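Local coordinates for glycosyl transferases group 1 family protein (Francisella tularensis subsp. tularensis, PDB 5I45) that probably transfers sugar residues as a GT-B-type glycosyltransferase, of which this chain is the C-terminal domain, at residues 5-13 with 191-199; 132-142 with 149-160. All coordinates share one frame; numbering follows the deposited sequence. Where two conformers were deposited one is given.

The ordered chain starts in the loop 5-13, and its last ordered residues, 191-199, return to that loop: contact 1 closes a loop of 177 residues that takes in nearly the whole domain and brings the two ends together at the surface. Contact 2 lies within this long excursion. It closes a far shorter loop, six residues between its segments, and adds strand 157-158 to strand 137-140 at the edge of the parallel sheet. The contacts also touch: V192 and L191 of helix 178-195 pack on A133, I149 and N155, and P13 meets A133. The N-terminal loop, the C-terminal helix and the sheet edge are thus tied together; the centres of contacts 1 and 2 lie about 15 Å apart.

Contact 1 (5-13 with 191-199); sequences GVDTQVFYP and LVTTKYKIQ
V6 and I198 meet through backbone and side chain together. V6 N donates to Y196 O at 2.9 Å, nearly in line with that carbonyl, while I198 N reaches V6 O at 3.1 Å from above the carbonyl plane, making a single bridge between V6 and K197. I198 lays its flank over this backbone: CG1 stands beside its own N (chi1 -68°), and the extended chain carries CD1 to 3.6 Å from D7 N. A branched aliphatic residue suits the place, covering peptide atoms without competing for their bonds. The V6 side chain starts away from the partner segment, yet its CG1 still approaches Y196 O. G5 brings its CA to 3.2 Å from the same oxygen, a closeness that suits a residue without CB.

T8 points toward the partner segment and crosses the extended K197 chain at about a right angle, OG1 3.6 Å from K197 CG. Threonine suits the place because it offers OG1 to water while its CG2 packs on the T193 methyl. Farther out the amides of Q9 and Q199 approach without a well-angled bond. One water accepts from T8 N and Q199 N; another joins T8 OG1 to Q199 OE1. D7 OD1 takes Q9 N in an Asx turn, shaping the loop. The chain ends are thus held mainly by two main-chain hydrogen bonds, aliphatic packing over them and bridging water, with little dependence on charged side chains.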
loop_
_atom_site.group_PDB
_atom_site.type_symbol
_atom_site.label_atom_id
_atom_site.label_comp_id
_atom_site.label_asym_id
_atom_site.label_seq_id
_atom_site.Cartn_x
_atom_site.Cartn_y
_atom_site.Cartn_z
ATOM N N GLY A 5 8.265 -4.088 -16.486
ATOM C CA GLY A 5 9.297 -3.398 -15.682
ATOM C C GLY A 5 8.851 -2.038 -15.201
ATOM O O GLY A 5 7.785 -1.534 -15.571
ATOM N N VAL A 6 9.706 -1.417 -14.402
ATOM C CA VAL A 6 9.401 -0.138 -13.819
ATOM C C VAL A 6 10.533 0.855 -14.116
ATOM O O VAL A 6 11.712 0.460 -14.231
ATOM C CB VAL A 6 9.128 -0.327 -12.302
ATOM C CG1 VAL A 6 10.265 -1.075 -11.630
ATOM C CG2 VAL A 6 8.868 1.000 -11.617
ATOM N N ASP A 7 10.161 2.124 -14.276
ATOM C CA ASP A 7 11.098 3.211 -14.564
ATOM C C ASP A 7 11.658 3.681 -13.242
ATOM O O ASP A 7 10.993 4.396 -12.509
ATOM C CB ASP A 7 10.383 4.371 -15.301
ATOM C CG ASP A 7 11.328 5.515 -15.702
ATOM O OD1 ASP A 7 12.479 5.554 -15.239
ATOM O OD2 ASP A 7 10.910 6.386 -16.503
ATOM N N THR A 8 12.900 3.290 -12.954
ATOM C CA THR A 8 13.543 3.629 -11.681
ATOM C C THR A 8 14.027 5.093 -11.589
ATOM O O THR A 8 14.520 5.492 -10.531
ATOM C CB THR A 8 14.674 2.647 -11.350
ATOM O OG1 THR A 8 15.596 2.628 -12.423
ATOM C CG2 THR A 8 14.101 1.240 -11.127
ATOM N N GLN A 9 13.899 5.843 -12.687
ATOM C CA GLN A 9 14.138 7.296 -12.694
ATOM C C GLN A 9 12.880 8.018 -12.183
ATOM O O GLN A 9 12.943 9.196 -11.814
ATOM C CB GLN A 9 14.460 7.839 -14.105
ATOM C CG GLN A 9 15.661 7.217 -14.813
ATOM C CD GLN A 9 16.036 7.903 -16.139
ATOM O OE1 GLN A 9 15.225 8.592 -16.768
ATOM N NE2 GLN A 9 17.271 7.694 -16.573
ATOM N N VAL A 10 11.737 7.326 -12.184
ATOM C CA VAL A 10 10.450 7.910 -11.744
ATOM C C VAL A 10 10.100 7.382 -10.360
ATOM O O VAL A 10 9.714 8.140 -9.475
ATOM C CB VAL A 10 9.311 7.604 -12.749
ATOM C CG1 VAL A 10 7.947 8.057 -12.223
ATOM C CG2 VAL A 10 9.611 8.276 -14.081
ATOM N N PHE A 11 10.248 6.076 -10.187
ATOM C CA PHE A 11 9.935 5.400 -8.921
ATOM C C PHE A 11 11.247 5.062 -8.252
ATOM O O PHE A 11 12.039 4.255 -8.777
ATOM C CB PHE A 11 9.089 4.151 -9.166
ATOM C CG PHE A 11 7.774 4.456 -9.810
ATOM C CD1 PHE A 11 6.680 4.853 -9.041
ATOM C CD2 PHE A 11 7.635 4.386 -11.179
ATOM C CE1 PHE A 11 5.476 5.184 -9.640
ATOM C CE2 PHE A 11 6.422 4.695 -11.788
ATOM C CZ PHE A 11 5.339 5.089 -11.007
ATOM N N TYR A 12 11.487 5.674 -7.103
ATOM C CA TYR A 12 12.739 5.535 -6.360
ATOM C C TYR A 12 12.494 6.018 -4.920
ATOM O O TYR A 12 11.537 6.754 -4.686
ATOM C CB TYR A 12 13.880 6.346 -7.030
ATOM C CG TYR A 12 13.570 7.826 -7.203
ATOM C CD1 TYR A 12 13.722 8.716 -6.146
ATOM C CD2 TYR A 12 13.096 8.318 -8.407
ATOM C CE1 TYR A 12 13.418 10.060 -6.292
ATOM C CE2 TYR A 12 12.798 9.660 -8.566
ATOM C CZ TYR A 12 12.959 10.523 -7.497
ATOM O OH TYR A 12 12.652 11.867 -7.604
ATOM N N PRO A 13 13.357 5.634 -3.967
ATOM C CA PRO A 13 13.201 6.023 -2.568
ATOM C C PRO A 13 13.549 7.483 -2.306
ATOM O O PRO A 13 14.409 8.027 -2.964
ATOM C CB PRO A 13 14.194 5.128 -1.830
ATOM C CG PRO A 13 14.633 4.093 -2.808
ATOM C CD PRO A 13 14.470 4.690 -4.153
ATOM N N LEU A 191 15.724 -6.698 -5.798
ATOM C CA LEU A 191 15.190 -7.530 -6.840
ATOM C C LEU A 191 14.710 -6.715 -8.026
ATOM O O LEU A 191 15.075 -6.991 -9.157
ATOM C CB LEU A 191 14.034 -8.387 -6.315
ATOM C CG LEU A 191 13.269 -9.172 -7.385
ATOM C CD1 LEU A 191 14.143 -10.254 -7.960
ATOM C CD2 LEU A 191 12.019 -9.769 -6.781
ATOM N N VAL A 192 13.896 -5.690 -7.778
ATOM C CA VAL A 192 13.312 -4.974 -8.912
ATOM C C VAL A 192 14.326 -4.117 -9.658
ATOM O O VAL A 192 14.280 -4.041 -10.887
ATOM C CB VAL A 192 12.016 -4.231 -8.518
ATOM C CG1 VAL A 192 11.053 -5.224 -7.881
ATOM C CG2 VAL A 192 12.319 -3.053 -7.601
ATOM N N THR A 193 15.297 -3.534 -8.955
ATOM C CA THR A 193 16.301 -2.716 -9.645
ATOM C C THR A 193 17.275 -3.578 -10.458
ATOM O O THR A 193 17.944 -3.079 -11.370
ATOM C CB THR A 193 17.070 -1.786 -8.692
ATOM O OG1 THR A 193 17.663 -2.562 -7.647
ATOM C CG2 THR A 193 16.148 -0.746 -8.109
ATOM N N THR A 194 17.318 -4.881 -10.161
ATOM C CA THR A 194 18.171 -5.813 -10.889
ATOM C C THR A 194 17.427 -6.487 -12.015
ATOM O O THR A 194 17.960 -6.584 -13.128
ATOM C CB THR A 194 18.686 -6.927 -9.968
ATOM O OG1 THR A 194 19.433 -6.350 -8.897
ATOM C CG2 THR A 194 19.570 -7.927 -10.734
ATOM N N LYS A 195 16.218 -6.984 -11.735
ATOM C CA LYS A 195 15.497 -7.827 -12.691
ATOM C C LYS A 195 14.323 -7.184 -13.440
ATOM O O LYS A 195 13.932 -7.680 -14.493
ATOM C CB LYS A 195 15.021 -9.103 -11.960
ATOM C CG LYS A 195 14.275 -10.097 -12.840
ATOM C CD LYS A 195 14.487 -11.553 -12.442
ATOM C CE LYS A 195 14.074 -11.865 -11.024
ATOM N NZ LYS A 195 13.904 -13.344 -10.794
ATOM N N TYR A 196 13.779 -6.083 -12.928
ATOM C CA TYR A 196 12.607 -5.468 -13.523
ATOM C C TYR A 196 12.827 -3.970 -13.823
ATOM O O TYR A 196 11.879 -3.194 -13.834
ATOM C CB TYR A 196 11.400 -5.629 -12.587
ATOM C CG TYR A 196 10.991 -7.040 -12.265
ATOM C CD1 TYR A 196 11.550 -7.724 -11.201
ATOM C CD2 TYR A 196 10.010 -7.688 -13.017
ATOM C CE1 TYR A 196 11.182 -9.020 -10.908
ATOM C CE2 TYR A 196 9.617 -8.975 -12.711
ATOM C CZ TYR A 196 10.214 -9.639 -11.659
ATOM O OH TYR A 196 9.833 -10.932 -11.351
ATOM N N LYS A 197 14.074 -3.572 -14.047
ATOM C CA LYS A 197 14.408 -2.185 -14.358
ATOM C C LYS A 197 14.279 -2.008 -15.866
ATOM O O LYS A 197 14.851 -2.800 -16.621
ATOM C CB LYS A 197 15.851 -1.912 -13.905
ATOM C CG LYS A 197 16.339 -0.496 -14.103
ATOM C CD LYS A 197 17.773 -0.320 -13.620
ATOM C CE LYS A 197 18.369 0.971 -14.191
ATOM N NZ LYS A 197 19.676 1.383 -13.585
ATOM N N ILE A 198 13.527 -0.997 -16.313
ATOM C CA ILE A 198 13.335 -0.748 -17.767
ATOM C C ILE A 198 14.651 -0.391 -18.470
ATOM O O ILE A 198 14.893 -0.824 -19.597
ATOM C CB ILE A 198 12.270 0.344 -18.013
ATOM C CG1 ILE A 198 10.898 -0.190 -17.594
ATOM C CG2 ILE A 198 12.251 0.787 -19.483
ATOM C CD1 ILE A 198 9.793 0.836 -17.593
ATOM N N GLN A 199 15.516 0.355 -17.781
ATOM C CA GLN A 199 16.798 0.786 -18.364
ATOM C C GLN A 199 18.016 0.004 -17.864
ATOM O O GLN A 199 19.170 0.322 -18.238
ATOM C CB GLN A 199 16.999 2.266 -18.087
ATOM C CG GLN A 199 16.012 3.169 -18.791
ATOM C CD GLN A 199 16.240 4.613 -18.414
ATOM O OE1 GLN A 199 15.788 5.063 -17.353
ATOM N NE2 GLN A 199 16.939 5.353 -19.274
HETATM O O HOH W 1 14.608 2.341 -15.365
HETATM O O HOH W 2 16.673 4.119 -14.416
#

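Contact 2 (132-142 with 149-160); sequences MASKCAVIATK and IIVDDENGYLVE
The parallel pairing of strands 137-140 and 157-158 forms one edge of the Rossmann-like sheet in this GT-B domain. Y157 N donates to V138 O at 2.8 Å in the carbonyl plane, A140 N to Y157 O, and V159 N to A140 O, the last two tilted about 30° from their carbonyl planes. CA-H...O contacts from L158 to A140 O and from T141 to V159 O add to the pairing. G156 CA comes to 3.2 Å from V138 O, where a side chain would be hard to fit.

On the I139 and Y157 face, I139 has CG1 beside the backbone N (chi1 -63°), which leaves CG2 anti to that nitrogen and 3.9 Å from V159 CG1, two branched chains crossing obliquely. The Y157 ring has V138 O at its edge, near the ring plane, and its hydroxyl donates to D153 OD1. Toward the other face, I150 rests CD1 on both V138 CG1, 3.8 Å away, and A140 CB, whose small methyl leaves room for it. Selenomethionine M132 packs SE on I149 CG2 at 3.8 Å, and the bend at chi3 (84°) swings CE to N155 O and the same I149 methyl; a long flexible chain suits this reach from the helix end. In the turn, N155 OD1 accepts V151 N, and D152 OD1 receives L158 N through its anti lone pair. Waters bridge V138 N to N155 O and K142 N to V159 O.

Strand 114-117 pairs with the other edge of 137-140. Helix 164-176 covers I139 and Y157, helix 178-195 meets Y157, N155 and M132, and T141 OG1 bonds to S119 O and G144 N.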
loop_
_atom_site.group_PDB
_atom_site.type_symbol
_atom_site.label_atom_id
_atom_site.label_comp_id
_atom_site.label_asym_id
_atom_site.label_seq_id
_atom_site.Cartn_x
_atom_site.Cartn_y
_atom_site.Cartn_z
HETATM N N MSE A 132 8.091 -1.521 -4.652
HETATM C CA MSE A 132 9.394 -2.105 -4.364
HETATM C C MSE A 132 10.533 -1.237 -4.840
HETATM O O MSE A 132 11.544 -1.112 -4.156
HETATM C CB MSE A 132 9.457 -3.508 -4.988
HETATM C CG MSE A 132 8.450 -4.436 -4.293
HETATM SE SE MSE A 132 7.981 -6.044 -5.332
HETATM C CE MSE A 132 9.523 -7.196 -4.803
ATOM N N ALA A 133 10.376 -0.624 -6.003
ATOM C CA ALA A 133 11.394 0.308 -6.517
ATOM C C ALA A 133 11.556 1.515 -5.591
ATOM O O ALA A 133 12.624 2.139 -5.583
ATOM C CB ALA A 133 11.043 0.737 -7.932
ATOM N N SER A 134 10.508 1.817 -4.836
ATOM C CA SER A 134 10.554 2.925 -3.906
ATOM C C SER A 134 10.951 2.497 -2.499
ATOM O O SER A 134 10.932 3.308 -1.592
ATOM C CB SER A 134 9.195 3.617 -3.855
ATOM O OG SER A 134 8.714 3.933 -5.158
ATOM N N LYS A 135 11.308 1.224 -2.334
ATOM C CA LYS A 135 11.690 0.656 -1.064
ATOM C C LYS A 135 10.563 0.666 -0.019
ATOM O O LYS A 135 10.779 0.789 1.177
ATOM C CB LYS A 135 13.010 1.255 -0.545
ATOM C CG LYS A 135 13.921 0.235 0.113
ATOM C CD LYS A 135 15.272 0.786 0.527
ATOM C CE LYS A 135 16.209 1.145 -0.623
ATOM N NZ LYS A 135 17.539 1.545 -0.089
ATOM N N CYS A 136 9.355 0.472 -0.517
ATOM C CA CYS A 136 8.181 0.191 0.345
ATOM C C CYS A 136 8.133 -1.313 0.580
ATOM O O CYS A 136 8.441 -2.096 -0.324
ATOM C CB CYS A 136 6.882 0.593 -0.337
ATOM S SG CYS A 136 6.799 2.264 -0.923
ATOM N N ALA A 137 7.729 -1.756 1.766
ATOM C CA ALA A 137 7.488 -3.188 1.988
ATOM C C ALA A 137 6.137 -3.524 1.378
ATOM O O ALA A 137 5.175 -2.800 1.656
ATOM C CB ALA A 137 7.502 -3.482 3.466
ATOM N N VAL A 138 6.026 -4.596 0.606
ATOM C CA VAL A 138 4.783 -4.933 -0.079
ATOM C C VAL A 138 4.133 -6.196 0.455
ATOM O O VAL A 138 4.778 -7.256 0.674
ATOM C CB VAL A 138 5.042 -5.099 -1.594
ATOM C CG1 VAL A 138 3.810 -5.599 -2.345
ATOM C CG2 VAL A 138 5.474 -3.780 -2.187
ATOM N N ILE A 139 2.813 -6.055 0.638
ATOM C CA ILE A 139 1.920 -7.173 0.927
ATOM C C ILE A 139 1.007 -7.270 -0.284
ATOM O O ILE A 139 0.380 -6.306 -0.657
ATOM C CB ILE A 139 1.072 -6.896 2.175
ATOM C CG1 ILE A 139 1.950 -6.756 3.415
ATOM C CG2 ILE A 139 0.057 -8.036 2.359
ATOM C CD1 ILE A 139 1.236 -6.091 4.577
ATOM N N ALA A 140 0.941 -8.433 -0.911
ATOM C CA ALA A 140 0.180 -8.587 -2.135
ATOM C C ALA A 140 -0.518 -9.911 -2.246
ATOM O O ALA A 140 -0.089 -10.913 -1.692
ATOM C CB ALA A 140 1.147 -8.475 -3.336
ATOM N N THR A 141 -1.617 -9.907 -3.002
ATOM C CA THR A 141 -2.220 -11.145 -3.489
ATOM C C THR A 141 -1.405 -11.630 -4.721
ATOM O O THR A 141 -0.573 -10.916 -5.251
ATOM C CB THR A 141 -3.640 -10.874 -3.958
ATOM O OG1 THR A 141 -3.590 -9.831 -4.936
ATOM C CG2 THR A 141 -4.535 -10.458 -2.809
ATOM N N LYS A 142 -1.743 -12.813 -5.208
ATOM C CA LYS A 142 -1.148 -13.367 -6.451
ATOM C C LYS A 142 -1.310 -12.352 -7.597
ATOM O O LYS A 142 -0.345 -12.023 -8.312
ATOM C CB LYS A 142 -1.844 -14.676 -6.804
ATOM C CG LYS A 142 -1.317 -15.365 -8.056
ATOM C CD LYS A 142 -1.943 -16.741 -8.256
ATOM C CE LYS A 142 -1.466 -17.731 -7.207
ATOM N NZ LYS A 142 -1.657 -19.142 -7.624
ATOM N N ILE A 149 6.244 -12.269 -8.621
ATOM C CA ILE A 149 7.348 -11.345 -8.296
ATOM C C ILE A 149 7.887 -11.562 -6.879
ATOM O O ILE A 149 9.074 -11.421 -6.627
ATOM C CB ILE A 149 6.859 -9.873 -8.384
ATOM C CG1 ILE A 149 6.476 -9.524 -9.833
ATOM C CG2 ILE A 149 7.905 -8.885 -7.848
ATOM C CD1 ILE A 149 5.625 -8.279 -9.963
ATOM N N ILE A 150 7.001 -11.858 -5.957
ATOM C CA ILE A 150 7.344 -11.930 -4.536
ATOM C C ILE A 150 7.620 -13.345 -4.036
ATOM O O ILE A 150 6.909 -14.286 -4.379
ATOM C CB ILE A 150 6.228 -11.268 -3.707
ATOM C CG1 ILE A 150 6.285 -9.750 -3.948
ATOM C CG2 ILE A 150 6.352 -11.575 -2.212
ATOM C CD1 ILE A 150 5.124 -8.966 -3.379
ATOM N N VAL A 151 8.663 -13.455 -3.222
ATOM C CA VAL A 151 8.950 -14.644 -2.439
ATOM C C VAL A 151 8.555 -14.287 -1.007
ATOM O O VAL A 151 9.156 -13.402 -0.376
ATOM C CB VAL A 151 10.428 -14.993 -2.494
ATOM C CG1 VAL A 151 10.719 -16.205 -1.614
ATOM C CG2 VAL A 151 10.881 -15.213 -3.941
ATOM N N ASP A 152 7.523 -14.958 -0.486
ATOM C CA ASP A 152 6.982 -14.634 0.814
ATOM C C ASP A 152 8.044 -14.677 1.908
ATOM O O ASP A 152 8.803 -15.625 1.997
ATOM C CB ASP A 152 5.850 -15.594 1.165
ATOM C CG ASP A 152 5.151 -15.181 2.417
ATOM O OD1 ASP A 152 4.319 -14.275 2.389
ATOM O OD2 ASP A 152 5.462 -15.755 3.479
ATOM N N ASP A 153 8.067 -13.630 2.741
ATOM C CA ASP A 153 9.007 -13.452 3.844
ATOM C C ASP A 153 10.436 -13.157 3.427
ATOM O O ASP A 153 11.306 -13.095 4.282
ATOM C CB ASP A 153 8.957 -14.622 4.859
ATOM C CG ASP A 153 9.592 -14.242 6.211
ATOM O OD1 ASP A 153 9.104 -13.251 6.837
ATOM O OD2 ASP A 153 10.530 -14.882 6.648
ATOM N N GLU A 154 10.680 -13.005 2.126
ATOM C CA GLU A 154 12.006 -12.633 1.634
ATOM C C GLU A 154 11.952 -11.209 1.091
ATOM O O GLU A 154 12.650 -10.318 1.582
ATOM C CB GLU A 154 12.514 -13.614 0.563
ATOM C CG GLU A 154 13.961 -13.348 0.160
ATOM C CD GLU A 154 14.476 -14.246 -0.959
ATOM O OE1 GLU A 154 14.268 -15.492 -0.959
ATOM O OE2 GLU A 154 15.148 -13.682 -1.848
ATOM N N ASN A 155 11.108 -10.970 0.096
ATOM C CA ASN A 155 11.053 -9.647 -0.543
ATOM C C ASN A 155 9.671 -9.025 -0.566
ATOM O O ASN A 155 9.454 -8.035 -1.247
ATOM C CB ASN A 155 11.664 -9.684 -1.934
ATOM C CG ASN A 155 11.086 -10.746 -2.769
ATOM O OD1 ASN A 155 9.896 -11.009 -2.660
ATOM N ND2 ASN A 155 11.901 -11.383 -3.584
ATOM N N GLY A 156 8.785 -9.598 0.226
ATOM C CA GLY A 156 7.427 -9.100 0.376
ATOM C C GLY A 156 6.613 -10.201 1.018
ATOM O O GLY A 156 7.178 -11.233 1.435
ATOM N N TYR A 157 5.294 -10.005 1.060
ATOM C CA TYR A 157 4.402 -11.015 1.583
ATOM C C TYR A 157 3.331 -11.290 0.599
ATOM O O TYR A 157 2.958 -10.426 -0.237
ATOM C CB TYR A 157 3.829 -10.597 2.938
ATOM C CG TYR A 157 4.955 -10.601 3.885
ATOM C CD1 TYR A 157 5.312 -11.755 4.556
ATOM C CD2 TYR A 157 5.794 -9.504 3.961
ATOM C CE1 TYR A 157 6.430 -11.779 5.383
ATOM C CE2 TYR A 157 6.910 -9.510 4.752
ATOM C CZ TYR A 157 7.244 -10.649 5.451
ATOM O OH TYR A 157 8.356 -10.620 6.236
ATOM N N LEU A 158 2.871 -12.527 0.663
ATOM C CA LEU A 158 1.754 -12.961 -0.159
ATOM C C LEU A 158 0.577 -13.307 0.742
ATOM O O LEU A 158 0.723 -13.941 1.795
ATOM C CB LEU A 158 2.143 -14.166 -1.010
ATOM C CG LEU A 158 3.122 -13.815 -2.119
ATOM C CD1 LEU A 158 3.693 -15.047 -2.788
ATOM C CD2 LEU A 158 2.505 -12.904 -3.161
ATOM N N VAL A 159 -0.592 -12.888 0.316
ATOM C CA VAL A 159 -1.827 -13.240 1.010
ATOM C C VAL A 159 -2.814 -13.786 0.014
ATOM O O VAL A 159 -2.721 -13.527 -1.169
ATOM C CB VAL A 159 -2.452 -12.044 1.759
ATOM C CG1 VAL A 159 -1.509 -11.587 2.859
ATOM C CG2 VAL A 159 -2.801 -10.882 0.844
ATOM N N GLU A 160 -3.762 -14.564 0.520
ATOM C CA GLU A 160 -4.870 -14.969 -0.330
ATOM C C GLU A 160 -5.765 -13.773 -0.620
ATOM O O GLU A 160 -5.877 -12.863 0.205
ATOM C CB GLU A 160 -5.692 -16.051 0.361
ATOM C CG GLU A 160 -4.924 -17.356 0.546
ATOM C CD GLU A 160 -4.543 -18.010 -0.756
ATOM O OE1 GLU A 160 -5.337 -18.003 -1.719
ATOM O OE2 GLU A 160 -3.430 -18.578 -0.803
HETATM O O HOH W 3 8.561 -5.620 -0.246
HETATM O O HOH W 4 -2.658 -14.838 -3.568
#